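Local coordinates for protein TetR family transcription regulator (Marinobacter aquaeolei, PDB 3PAS) that probably binds DNA as a transcription regulator of the TetR family, which pairs an N-terminal helix-turn-helix domain with an all-helical C-terminal domain, at residues 10-15 and 38-43; 15-20 and 32-37; 84-89 and 180-185. All coordinates share one frame; numbering follows the deposited sequence.

Contact 1: residues 10-15 and 38-43; sequences RIAFLE and AGLSPA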
ATOM      1  N   ARG B  10      15.629   0.324 -28.407  1.00 25.60           N
ATOM      2  CA  ARG B  10      15.174   1.153 -27.300  1.00 27.36           C
ATOM      3  C   ARG B  10      14.323   0.319 -26.346  1.00 28.36           C
ATOM      4  O   ARG B  10      14.553   0.346 -25.161  1.00 23.56           O
ATOM      5  CB  ARG B  10      14.395   2.382 -27.741  1.00 29.28           C
ATOM      6  CG  ARG B  10      15.260   3.545 -28.240  1.00 33.97           C
ATOM      7  CD  ARG B  10      14.430   4.757 -28.717  1.00 32.69           C
ATOM      8  NE  ARG B  10      15.326   5.809 -29.255  1.00 37.59           N
ATOM      9  CZ  ARG B  10      15.939   6.743 -28.517  1.00 43.91           C
ATOM     10  NH1 ARG B  10      15.773   6.792 -27.199  1.00 39.67           N
ATOM     11  NH2 ARG B  10      16.761   7.628 -29.084  1.00 42.72           N
ATOM     12  N   ILE B  11      13.349  -0.412 -26.884  1.00 28.06           N
ATOM     13  CA  ILE B  11      12.487  -1.303 -26.098  0.50 28.24           C
ATOM     14  C   ILE B  11      13.294  -2.329 -25.296  1.00 27.92           C
ATOM     15  O   ILE B  11      12.950  -2.651 -24.142  1.00 25.15           O
ATOM     16  CB  ILE B  11      11.453  -2.040 -27.013  0.50 30.31           C
ATOM     17  CG1 ILE B  11      10.447  -1.042 -27.583  0.50 30.82           C
ATOM     18  CG2 ILE B  11      10.675  -3.145 -26.240  0.50 25.24           C
ATOM     19  CD1 ILE B  11       9.503  -0.526 -26.572  0.50 33.07           C
ATOM     20  N   ALA B  12      14.371  -2.838 -25.883  1.00 24.00           N
ATOM     21  CA  ALA B  12      15.206  -3.804 -25.212  1.00 24.34           C
ATOM     22  C   ALA B  12      15.791  -3.166 -23.965  1.00 24.77           C
ATOM     23  O   ALA B  12      15.768  -3.787 -22.872  1.00 23.62           O
ATOM     24  CB  ALA B  12      16.302  -4.380 -26.123  1.00 22.83           C
ATOM     25  N   PHE B  13      16.269  -1.922 -24.094  1.00 23.72           N
ATOM     26  CA  PHE B  13      16.821  -1.218 -22.927  1.00 21.61           C
ATOM     27  C   PHE B  13      15.794  -0.803 -21.889  1.00 21.37           C
ATOM     28  O   PHE B  13      16.071  -0.901 -20.692  1.00 21.27           O
ATOM     29  CB  PHE B  13      17.651   0.001 -23.349  1.00 25.22           C
ATOM     30  CG  PHE B  13      18.905  -0.342 -24.119  1.00 21.77           C
ATOM     31  CD1 PHE B  13      19.916  -1.111 -23.550  1.00 19.44           C
ATOM     32  CD2 PHE B  13      19.061   0.101 -25.418  1.00 26.07           C
ATOM     33  CE1 PHE B  13      21.054  -1.427 -24.256  1.00 19.88           C
ATOM     34  CE2 PHE B  13      20.216  -0.196 -26.121  1.00 22.12           C
ATOM     35  CZ  PHE B  13      21.221  -0.969 -25.540  1.00 19.44           C
ATOM     36  N   LEU B  14      14.631  -0.317 -22.340  1.00 21.25           N
ATOM     37  CA  LEU B  14      13.588   0.100 -21.471  1.00 23.08           C
ATOM     38  C   LEU B  14      13.053  -1.100 -20.658  1.00 22.83           C
ATOM     39  O   LEU B  14      12.927  -1.018 -19.458  1.00 21.96           O
ATOM     40  CB  LEU B  14      12.461   0.774 -22.267  1.00 22.90           C
ATOM     41  CG  LEU B  14      12.853   2.079 -22.953  1.00 27.30           C
ATOM     42  CD1 LEU B  14      11.913   2.406 -24.105  1.00 27.06           C
ATOM     43  CD2 LEU B  14      12.973   3.196 -21.906  1.00 21.75           C
ATOM     44  N   GLU B  15      12.813  -2.222 -21.331  1.00 22.49           N
ATOM     45  CA  GLU B  15      12.371  -3.449 -20.669  1.00 23.78           C
ATOM     46  C   GLU B  15      13.432  -4.005 -19.701  1.00 22.98           C
ATOM     47  O   GLU B  15      13.112  -4.435 -18.605  1.00 23.80           O
ATOM     48  CB  GLU B  15      11.991  -4.484 -21.740  1.00 23.60           C
ATOM     49  CG  GLU B  15      10.641  -4.224 -22.397  1.00 23.90           C
ATOM     50  CD  GLU B  15       9.437  -4.436 -21.445  1.00 27.95           C
ATOM     51  OE1 GLU B  15       9.567  -5.106 -20.381  1.00 34.24           O
ATOM     52  OE2 GLU B  15       8.348  -3.919 -21.743  1.00 29.48           O
ATOM     53  N   ALA B  38      19.800  -6.541 -21.400  1.00 24.42           N
ATOM     54  CA  ALA B  38      19.291  -6.341 -22.714  1.00 22.22           C
ATOM     55  C   ALA B  38      20.029  -7.127 -23.818  1.00 24.63           C
ATOM     56  O   ALA B  38      19.628  -7.053 -24.947  1.00 27.90           O
ATOM     57  CB  ALA B  38      19.319  -4.812 -23.067  1.00 20.33           C
ATOM     58  N   GLY B  39      21.161  -7.757 -23.528  1.00 27.66           N
ATOM     59  CA  GLY B  39      21.966  -8.440 -24.560  1.00 30.71           C
ATOM     60  C   GLY B  39      22.783  -7.526 -25.461  1.00 32.96           C
ATOM     61  O   GLY B  39      23.136  -7.902 -26.599  1.00 32.44           O
ATOM     62  N   LEU B  40      23.107  -6.334 -24.966  1.00 29.46           N
ATOM     63  CA  LEU B  40      23.767  -5.304 -25.762  1.00 30.24           C
ATOM     64  C   LEU B  40      24.881  -4.614 -24.989  1.00 29.93           C
ATOM     65  O   LEU B  40      25.018  -4.787 -23.809  1.00 28.14           O
ATOM     66  CB  LEU B  40      22.711  -4.285 -26.218  1.00 29.31           C
ATOM     67  CG  LEU B  40      21.594  -4.852 -27.089  1.00 31.35           C
ATOM     68  CD1 LEU B  40      20.426  -3.843 -27.182  1.00 28.16           C
ATOM     69  CD2 LEU B  40      22.133  -5.256 -28.496  1.00 33.64           C
ATOM     70  N   SER B  41      25.735  -3.880 -25.683  1.00 29.18           N
ATOM     71  CA  SER B  41      26.861  -3.254 -25.043  1.00 28.28           C
ATOM     72  C   SER B  41      26.450  -1.931 -24.408  1.00 26.53           C
ATOM     73  O   SER B  41      25.474  -1.351 -24.810  1.00 22.85           O
ATOM     74  CB  SER B  41      27.955  -2.969 -26.056  1.00 27.53           C
ATOM     75  OG  SER B  41      27.560  -1.976 -26.992  1.00 30.59           O
ATOM     76  N   PRO B  42      27.189  -1.470 -23.390  1.00 25.93           N
ATOM     77  CA  PRO B  42      26.946  -0.121 -22.886  1.00 24.90           C
ATOM     78  C   PRO B  42      27.126   0.942 -23.982  1.00 27.30           C
ATOM     79  O   PRO B  42      26.386   1.922 -24.001  1.00 21.74           O
ATOM     80  CB  PRO B  42      27.993   0.045 -21.791  1.00 27.65           C
ATOM     81  CG  PRO B  42      28.304  -1.342 -21.351  1.00 31.18           C
ATOM     82  CD  PRO B  42      28.109  -2.235 -22.544  1.00 28.12           C
ATOM     83  N   ALA B  43      28.084   0.754 -24.904  1.00 25.04           N
ATOM     84  CA  ALA B  43      28.281   1.709 -26.027  1.00 24.86           C
ATOM     85  C   ALA B  43      26.988   1.842 -26.810  1.00 21.29           C
ATOM     86  O   ALA B  43      26.573   2.940 -27.129  1.00 22.85           O
ATOM     87  CB  ALA B  43      29.514   1.268 -26.989  1.00 24.41           C
TER
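S41, at the N-cap position of helix 42-48, has its hydroxyl OG hydrogen-bonded to OG1 of T44 in that helix's first turn, while S41 O lies 4.3 Å from F13 CZ on the other segment. The contact sets the turn of the predicted helix-turn-helix motif against helix 5-24: residues 38-43 hold the turn and the start of the motif's second helix, and residues 10-15 are part of helix 5-24. G39, the first residue to leave helical phi/psi after helix 31-37, forms a Schellman motif (phi +76°), and the chain then runs on past F13. No hydrogen bond joins the two segments; they meet by van der Waals packing. The F13 ring reaches from helix 5-24 to two side chains. Its CD1 meets A38 CB at 3.8 Å, and its far atom CZ meets L40 CD1 at 3.4 Å, both approaching the ring obliquely. The F13 and L40 side chains cross at about a right angle. F13 CG stands beside its own backbone N (chi1 -66°), and the ring also touches T44, L45 and Y48 of helix 42-48. Closer to the backbone, A12 and A38 have CA atoms only 5.4 Å apart, a spacing compatible with small side chains on both sides. Their CB atoms are separated by 4.3 Å, and A38 CB also sits 3.7 Å from the carbonyl oxygen A12 O.

Contact 2: residues 15-20 and 32-37; sequences EATVRE and GKIAKA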
ATOM      1  N   GLU B  15      12.813  -2.222 -21.331  1.00 22.49           N
ATOM      2  CA  GLU B  15      12.371  -3.449 -20.669  1.00 23.78           C
ATOM      3  C   GLU B  15      13.432  -4.005 -19.701  1.00 22.98           C
ATOM      4  O   GLU B  15      13.112  -4.435 -18.605  1.00 23.80           O
ATOM      5  CB  GLU B  15      11.991  -4.484 -21.740  1.00 23.60           C
ATOM      6  CG  GLU B  15      10.641  -4.224 -22.397  1.00 23.90           C
ATOM      7  CD  GLU B  15       9.437  -4.436 -21.445  1.00 27.95           C
ATOM      8  OE1 GLU B  15       9.567  -5.106 -20.381  1.00 34.24           O
ATOM      9  OE2 GLU B  15       8.348  -3.919 -21.743  1.00 29.48           O
ATOM     10  N   ALA B  16      14.698  -3.966 -20.082  1.00 21.24           N
ATOM     11  CA  ALA B  16      15.777  -4.434 -19.200  1.00 21.54           C
ATOM     12  C   ALA B  16      15.846  -3.557 -17.943  1.00 18.44           C
ATOM     13  O   ALA B  16      16.123  -4.051 -16.843  1.00 24.19           O
ATOM     14  CB  ALA B  16      17.121  -4.413 -19.947  1.00 18.16           C
ATOM     15  N   THR B  17      15.584  -2.259 -18.105  1.00 20.45           N
ATOM     16  CA  THR B  17      15.567  -1.313 -16.984  1.00 19.27           C
ATOM     17  C   THR B  17      14.396  -1.680 -16.053  1.00 20.81           C
ATOM     18  O   THR B  17      14.584  -1.788 -14.856  1.00 22.07           O
ATOM     19  CB  THR B  17      15.435   0.124 -17.444  1.00 22.05           C
ATOM     20  OG1 THR B  17      16.544   0.483 -18.270  1.00 20.20           O
ATOM     21  CG2 THR B  17      15.437   1.090 -16.258  1.00 19.77           C
ATOM     22  N   VAL B  18      13.191  -1.828 -16.621  1.00 23.60           N
ATOM     23  CA  VAL B  18      12.021  -2.332 -15.847  1.00 21.04           C
ATOM     24  C   VAL B  18      12.368  -3.602 -15.040  1.00 23.88           C
ATOM     25  O   VAL B  18      12.147  -3.618 -13.843  1.00 24.62           O
ATOM     26  CB  VAL B  18      10.817  -2.647 -16.728  1.00 20.68           C
ATOM     27  CG1 VAL B  18       9.705  -3.387 -15.868  1.00 18.21           C
ATOM     28  CG2 VAL B  18      10.272  -1.352 -17.368  1.00 17.19           C
ATOM     29  N   ARG B  19      12.951  -4.628 -15.676  1.00 24.49           N
ATOM     30  CA  ARG B  19      13.286  -5.863 -14.987  1.00 26.57           C
ATOM     31  C   ARG B  19      14.314  -5.742 -13.887  1.00 27.94           C
ATOM     32  O   ARG B  19      14.097  -6.262 -12.771  1.00 24.26           O
ATOM     33  CB  ARG B  19      13.739  -6.977 -15.960  1.00 28.24           C
ATOM     34  CG  ARG B  19      12.686  -7.389 -16.945  1.00 36.39           C
ATOM     35  CD  ARG B  19      13.073  -8.672 -17.685  1.00 39.82           C
ATOM     36  NE  ARG B  19      14.388  -8.615 -18.311  1.00 32.64           N
ATOM     37  CZ  ARG B  19      14.657  -8.047 -19.486  1.00 30.55           C
ATOM     38  NH1 ARG B  19      13.703  -7.464 -20.181  1.00 30.37           N
ATOM     39  NH2 ARG B  19      15.889  -8.071 -19.965  1.00 32.76           N
ATOM     40  N   GLU B  20      15.419  -5.044 -14.172  1.00 22.10           N
ATOM     41  CA  GLU B  20      16.501  -4.934 -13.226  1.00 25.22           C
ATOM     42  C   GLU B  20      16.110  -4.092 -12.020  1.00 24.19           C
ATOM     43  O   GLU B  20      16.411  -4.461 -10.866  1.00 27.54           O
ATOM     44  CB  GLU B  20      17.756  -4.412 -13.920  1.00 23.95           C
ATOM     45  CG  GLU B  20      18.324  -5.369 -14.913  1.00 31.47           C
ATOM     46  CD  GLU B  20      18.858  -6.642 -14.264  1.00 37.98           C
ATOM     47  OE1 GLU B  20      19.747  -6.530 -13.396  1.00 40.26           O
ATOM     48  OE2 GLU B  20      18.387  -7.740 -14.646  1.00 39.12           O
ATOM     49  N   GLY B  32      25.709  -0.779 -16.946  1.00 21.24           N
ATOM     50  CA  GLY B  32      26.315  -2.044 -17.376  1.00 23.03           C
ATOM     51  C   GLY B  32      25.399  -3.252 -17.191  1.00 20.66           C
ATOM     52  O   GLY B  32      25.336  -4.099 -18.065  1.00 25.37           O
ATOM     53  N   LYS B  33      24.684  -3.322 -16.074  1.00 23.98           N
ATOM     54  CA  LYS B  33      23.778  -4.451 -15.817  1.00 22.75           C
ATOM     55  C   LYS B  33      22.517  -4.405 -16.681  1.00 23.71           C
ATOM     56  O   LYS B  33      22.029  -5.436 -17.154  1.00 24.04           O
ATOM     57  CB  LYS B  33      23.377  -4.477 -14.359  1.00 24.08           C
ATOM     58  CG  LYS B  33      24.426  -4.904 -13.434  1.00 32.04           C
ATOM     59  CD  LYS B  33      23.981  -4.639 -11.983  1.00 37.31           C
ATOM     60  CE  LYS B  33      25.084  -4.933 -10.959  1.00 46.94           C
ATOM     61  NZ  LYS B  33      24.595  -4.676  -9.538  1.00 41.17           N
ATOM     62  N   ILE B  34      22.002  -3.198 -16.896  1.00 19.59           N
ATOM     63  CA  ILE B  34      20.907  -2.993 -17.803  1.00 21.71           C
ATOM     64  C   ILE B  34      21.318  -3.429 -19.218  1.00 19.22           C
ATOM     65  O   ILE B  34      20.574  -4.172 -19.895  1.00 21.51           O
ATOM     66  CB  ILE B  34      20.436  -1.512 -17.804  1.00 20.00           C
ATOM     67  CG1 ILE B  34      19.773  -1.138 -16.480  1.00 22.19           C
ATOM     68  CG2 ILE B  34      19.493  -1.270 -18.999  1.00 18.29           C
ATOM     69  CD1 ILE B  34      19.430   0.333 -16.366  1.00 22.05           C
ATOM     70  N   ALA B  35      22.471  -2.962 -19.691  1.00 20.90           N
ATOM     71  CA  ALA B  35      22.969  -3.345 -21.032  1.00 22.53           C
ATOM     72  C   ALA B  35      23.083  -4.914 -21.164  1.00 22.80           C
ATOM     73  O   ALA B  35      22.593  -5.548 -22.143  1.00 25.50           O
ATOM     74  CB  ALA B  35      24.307  -2.666 -21.320  1.00 21.12           C
ATOM     75  N   LYS B  36      23.678  -5.514 -20.150  1.00 24.54           N
ATOM     76  CA  LYS B  36      23.862  -6.962 -20.109  1.00 29.50           C
ATOM     77  C   LYS B  36      22.491  -7.677 -20.149  1.00 29.13           C
ATOM     78  O   LYS B  36      22.277  -8.596 -20.946  1.00 29.68           O
ATOM     79  CB  LYS B  36      24.663  -7.334 -18.869  1.00 32.13           C
ATOM     80  CG  LYS B  36      25.257  -8.724 -18.911  1.00 41.39           C
ATOM     81  CD  LYS B  36      26.102  -9.034 -17.664  1.00 43.05           C
ATOM     82  CE  LYS B  36      27.486  -8.362 -17.717  1.00 54.06           C
ATOM     83  NZ  LYS B  36      28.513  -9.123 -16.933  1.00 55.54           N
ATOM     84  N   ALA B  37      21.549  -7.198 -19.350  1.00 23.87           N
ATOM     85  CA  ALA B  37      20.223  -7.761 -19.326  1.00 25.09           C
ATOM     86  C   ALA B  37      19.536  -7.629 -20.673  1.00 27.07           C
ATOM     87  O   ALA B  37      18.749  -8.475 -21.034  1.00 29.26           O
ATOM     88  CB  ALA B  37      19.417  -7.151 -18.251  1.00 23.62           C
TER
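Helix 5-24 and helix 31-37, the first helix of the predicted helix-turn-helix, pack here with short-segment axes 8.5 Å apart and N-to-C directions 115° apart. A16 lies at the centre: its CB is directed at the partner helix and touches I34 O at 3.5 Å and A37 CB at 4.0 Å. On one flank, I34 embraces the T17 hydroxyl with both of its branches, CG2 and CD1 each standing 3.5 Å from T17 OG1. That oxygen has its polar partner within its own helix, a hydrogen bond to F13 O, which probably makes its apolar surroundings tolerable. An alanine at I34 would remove both branches and would probably open a gap beside T17, leaving the hydroxyl and CG2 of that residue without their packing against this helix. On the other flank, E20 folds over A37. Its chi2 (-66°) turns CD back toward A37, and E20 OE2 lies 3.8 Å from A37 CB. R19 bends at chi3 (-53°), and its guanidinium lies with one face over A16 CA, which is 3.5 Å above the plane toward the rim. R19 NH2, at the edge of the group, is 3.1 Å from A37 O, which lies in its plane; a bound acetate ion, probably from the crystallisation liquor, lies near the same side chain. Among the neighbours, I34 also packs on L45 of helix 42-48, while T17 touches L55 and T59 of helix 52-76 and Y105 of helix 100-110.

Contact 3: residues 84-89 and 180-185; sequences GLRRQW and LAFNMA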
ATOM      1  N   GLY B  84     -16.959   3.148 -17.920  1.00 20.08           N
ATOM      2  CA  GLY B  84     -15.619   3.490 -18.312  1.00 18.28           C
ATOM      3  C   GLY B  84     -14.617   3.089 -17.222  1.00 19.75           C
ATOM      4  O   GLY B  84     -13.557   2.544 -17.498  1.00 17.47           O
ATOM      5  N   LEU B  85     -14.952   3.363 -15.979  1.00 18.12           N
ATOM      6  CA  LEU B  85     -14.062   3.043 -14.879  1.00 18.20           C
ATOM      7  C   LEU B  85     -14.002   1.526 -14.680  1.00 17.67           C
ATOM      8  O   LEU B  85     -12.942   0.976 -14.356  1.00 16.30           O
ATOM      9  CB  LEU B  85     -14.514   3.747 -13.594  1.00 20.22           C
ATOM     10  CG  LEU B  85     -14.345   5.278 -13.577  1.00 20.17           C
ATOM     11  CD1 LEU B  85     -15.072   5.851 -12.347  1.00 20.00           C
ATOM     12  CD2 LEU B  85     -12.863   5.650 -13.601  1.00 19.05           C
ATOM     13  N   ARG B  86     -15.128   0.831 -14.894  1.00 16.89           N
ATOM     14  CA  ARG B  86     -15.165  -0.604 -14.760  1.00 17.56           C
ATOM     15  C   ARG B  86     -14.282  -1.262 -15.844  1.00 18.50           C
ATOM     16  O   ARG B  86     -13.496  -2.206 -15.563  1.00 19.84           O
ATOM     17  CB  ARG B  86     -16.601  -1.127 -14.858  1.00 17.12           C
ATOM     18  CG  ARG B  86     -16.737  -2.609 -14.626  1.00 20.43           C
ATOM     19  CD  ARG B  86     -18.202  -3.044 -14.699  1.00 26.57           C
ATOM     20  NE  ARG B  86     -18.601  -3.083 -16.081  1.00 30.68           N
ATOM     21  CZ  ARG B  86     -18.314  -4.077 -16.913  1.00 38.68           C
ATOM     22  NH1 ARG B  86     -17.622  -5.126 -16.492  1.00 37.55           N
ATOM     23  NH2 ARG B  86     -18.721  -4.018 -18.188  1.00 33.20           N
ATOM     24  N   ARG B  87     -14.355  -0.762 -17.087  1.00 18.47           N
ATOM     25  CA  ARG B  87     -13.524  -1.365 -18.134  1.00 19.46           C
ATOM     26  C   ARG B  87     -12.064  -1.129 -17.852  1.00 18.11           C
ATOM     27  O   ARG B  87     -11.257  -2.006 -18.004  1.00 19.26           O
ATOM     28  CB  ARG B  87     -13.839  -0.806 -19.497  1.00 20.84           C
ATOM     29  CG  ARG B  87     -15.176  -1.192 -19.972  1.00 24.96           C
ATOM     30  CD  ARG B  87     -15.541  -0.413 -21.227  1.00 33.68           C
ATOM     31  NE  ARG B  87     -16.588  -1.106 -21.985  1.00 39.47           N
ATOM     32  CZ  ARG B  87     -16.366  -2.011 -22.947  1.00 46.18           C
ATOM     33  NH1 ARG B  87     -15.130  -2.370 -23.321  1.00 41.62           N
ATOM     34  NH2 ARG B  87     -17.407  -2.571 -23.534  1.00 49.52           N
ATOM     35  N   GLN B  88     -11.718   0.090 -17.481  1.00 20.70           N
ATOM     36  CA  GLN B  88     -10.336   0.503 -17.158  0.50 17.85           C
ATOM     37  C   GLN B  88      -9.785  -0.359 -16.030  1.00 18.19           C
ATOM     38  O   GLN B  88      -8.643  -0.738 -16.024  1.00 18.40           O
ATOM     39  CB  GLN B  88     -10.339   1.962 -16.705  0.50 19.07           C
ATOM     40  CG  GLN B  88      -9.233   2.356 -15.691  0.50 17.18           C
ATOM     41  CD  GLN B  88      -9.867   3.081 -14.528  0.50 22.01           C
ATOM     42  OE1 GLN B  88     -10.518   2.461 -13.645  0.50 20.95           O
ATOM     43  NE2 GLN B  88      -9.760   4.423 -14.554  0.50 27.88           N
ATOM     44  N   TRP B  89     -10.634  -0.613 -15.053  1.00 17.03           N
ATOM     45  CA  TRP B  89     -10.260  -1.425 -13.866  1.00 18.68           C
ATOM     46  C   TRP B  89      -9.871  -2.810 -14.256  1.00 18.48           C
ATOM     47  O   TRP B  89      -8.816  -3.304 -13.838  1.00 19.15           O
ATOM     48  CB  TRP B  89     -11.381  -1.445 -12.851  1.00 18.41           C
ATOM     49  CG  TRP B  89     -11.258  -2.403 -11.722  1.00 18.42           C
ATOM     50  CD1 TRP B  89     -11.441  -3.746 -11.759  1.00 20.00           C
ATOM     51  CD2 TRP B  89     -10.936  -2.078 -10.364  1.00 16.46           C
ATOM     52  NE1 TRP B  89     -11.224  -4.283 -10.521  1.00 19.13           N
ATOM     53  CE2 TRP B  89     -10.936  -3.273  -9.643  1.00 19.06           C
ATOM     54  CE3 TRP B  89     -10.672  -0.874  -9.693  1.00 22.33           C
ATOM     55  CZ2 TRP B  89     -10.686  -3.326  -8.261  1.00 20.74           C
ATOM     56  CZ3 TRP B  89     -10.434  -0.913  -8.361  1.00 17.06           C
ATOM     57  CH2 TRP B  89     -10.439  -2.164  -7.633  1.00 20.46           C
ATOM     58  N   LEU B 180     -16.112  -8.005  -8.687  1.00 19.21           N
ATOM     59  CA  LEU B 180     -16.575  -7.784  -7.332  1.00 18.93           C
ATOM     60  C   LEU B 180     -15.735  -6.709  -6.631  1.00 20.91           C
ATOM     61  O   LEU B 180     -16.271  -5.811  -5.989  1.00 20.81           O
ATOM     62  CB  LEU B 180     -16.495  -9.080  -6.554  1.00 22.32           C
ATOM     63  CG  LEU B 180     -16.737  -9.068  -5.052  1.00 20.94           C
ATOM     64  CD1 LEU B 180     -18.146  -8.480  -4.752  1.00 27.83           C
ATOM     65  CD2 LEU B 180     -16.639 -10.512  -4.571  1.00 30.40           C
ATOM     66  N   ALA B 181     -14.415  -6.796  -6.788  1.00 22.11           N
ATOM     67  CA  ALA B 181     -13.521  -5.776  -6.248  1.00 20.74           C
ATOM     68  C   ALA B 181     -13.835  -4.398  -6.864  1.00 22.33           C
ATOM     69  O   ALA B 181     -13.876  -3.389  -6.136  1.00 18.93           O
ATOM     70  CB  ALA B 181     -12.039  -6.179  -6.560  1.00 18.63           C
ATOM     71  N   PHE B 182     -14.061  -4.327  -8.186  1.00 16.99           N
ATOM     72  CA  PHE B 182     -14.476  -3.049  -8.772  1.00 18.88           C
ATOM     73  C   PHE B 182     -15.790  -2.537  -8.183  1.00 19.38           C
ATOM     74  O   PHE B 182     -15.920  -1.325  -7.931  1.00 17.66           O
ATOM     75  CB  PHE B 182     -14.613  -3.046 -10.325  1.00 18.22           C
ATOM     76  CG  PHE B 182     -15.254  -1.772 -10.855  1.00 16.48           C
ATOM     77  CD1 PHE B 182     -14.504  -0.652 -10.991  1.00 14.42           C
ATOM     78  CD2 PHE B 182     -16.632  -1.692 -11.122  1.00 19.77           C
ATOM     79  CE1 PHE B 182     -15.075   0.557 -11.418  1.00 18.46           C
ATOM     80  CE2 PHE B 182     -17.212  -0.493 -11.543  1.00 17.88           C
ATOM     81  CZ  PHE B 182     -16.430   0.619 -11.703  1.00 16.64           C
ATOM     82  N   ASN B 183     -16.765  -3.424  -7.988  1.00 18.46           N
ATOM     83  CA  ASN B 183     -18.036  -2.981  -7.374  1.00 17.61           C
ATOM     84  C   ASN B 183     -17.849  -2.336  -5.974  1.00 16.88           C
ATOM     85  O   ASN B 183     -18.512  -1.379  -5.629  1.00 18.04           O
ATOM     86  CB  ASN B 183     -19.039  -4.121  -7.304  1.00 20.48           C
ATOM     87  CG  ASN B 183     -19.565  -4.514  -8.700  1.00 24.60           C
ATOM     88  OD1 ASN B 183     -19.500  -3.724  -9.644  1.00 26.13           O
ATOM     89  ND2 ASN B 183     -20.012  -5.739  -8.836  1.00 24.17           N
HETATM   90  N   MSE B 184     -16.907  -2.873  -5.215  1.00 19.08           N
HETATM   91  CA  MSE B 184     -16.549  -2.319  -3.915  1.00 18.74           C
HETATM   92  C   MSE B 184     -15.884  -0.954  -4.068  1.00 17.42           C
HETATM   93  O   MSE B 184     -16.207  -0.012  -3.295  1.00 18.48           O
HETATM   94  CB  MSE B 184     -15.700  -3.304  -3.116  1.00 18.54           C
HETATM   95  CG  MSE B 184     -16.502  -4.545  -2.752  1.00 21.59           C
HETATM   96 SE   MSE B 184     -15.471  -5.885  -1.920  0.75 21.84          SE
HETATM   97  CE  MSE B 184     -15.354  -5.047  -0.065  1.00 18.50           C
ATOM     98  N   ALA B 185     -14.967  -0.839  -5.035  1.00 16.06           N
ATOM     99  CA  ALA B 185     -14.267   0.429  -5.302  1.00 16.22           C
ATOM    100  C   ALA B 185     -15.247   1.492  -5.738  1.00 17.71           C
ATOM    101  O   ALA B 185     -15.198   2.632  -5.249  1.00 17.96           O
ATOM    102  CB  ALA B 185     -13.151   0.275  -6.351  1.00 14.81           C
TER
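W89 and F182 form a T-shaped aromatic pair, in which the edge of the phenylalanine points at the face of the indole; the centroids of the F182 ring and the W89 five-membered ring are 5.4 Å apart, with planes at 67°. Two CH-pi contacts accompany the pair. F182 CB sits almost on the normal of the W89 five-membered ring, 3.5 Å from its centroid, and R86 CA lies over the centre of the F182 ring, also 3.5 Å from the centroid. With CG anti to the backbone N (chi1 171°), the F182 ring presents a face to R86 CA on helix 81-98. R86 CB extends the cover on that face, reaching F182 CE2 at 3.4 Å. The two helices belong to the C-terminal domain of the TetR fold, and their segments run 135° apart with axes 10.2 Å from each other. Helix 175-189 also faces the second subunit, whose L150 packs on A181 and whose F154 packs on A185. Purely apolar contacts grip the six-membered part of the indole: A181 CB meets CZ2 of W89 at its edge, at 3.6 Å, and A185 CB approaches CZ3 of W89 obliquely, likewise at 3.6 Å. Polar bonds go to residues outside the two segments: the guanidinium of R86 forms salt bridges with E83 and with E179, and W89 NE1 makes a weak hydrogen bond to I178 O.

Overall arrangement
Contacts 1 and 2 are neighbours, their centres 7 Å apart: both use helix 5-24, they share E15, and contact 2 is nested along the chain inside the loop closed by contact 1. A probable hydrogen bond from L40 N to A35 O joins them directly. Contact 2 sets helix 31-37 of the predicted DNA-binding motif against helix 5-24, and contact 1 adds the turn that leads into helix 42-48. Contact 3 comes later in the chain, between helices 81-98 and 175-189, on the opposite side of the chain's centre. Its centre is about 36 Å from that of contact 1 and about 34 Å from that of contact 2, with nearest atoms about 18 Å away in both cases. The separation matches the TetR division into DNA-binding and C-terminal domains.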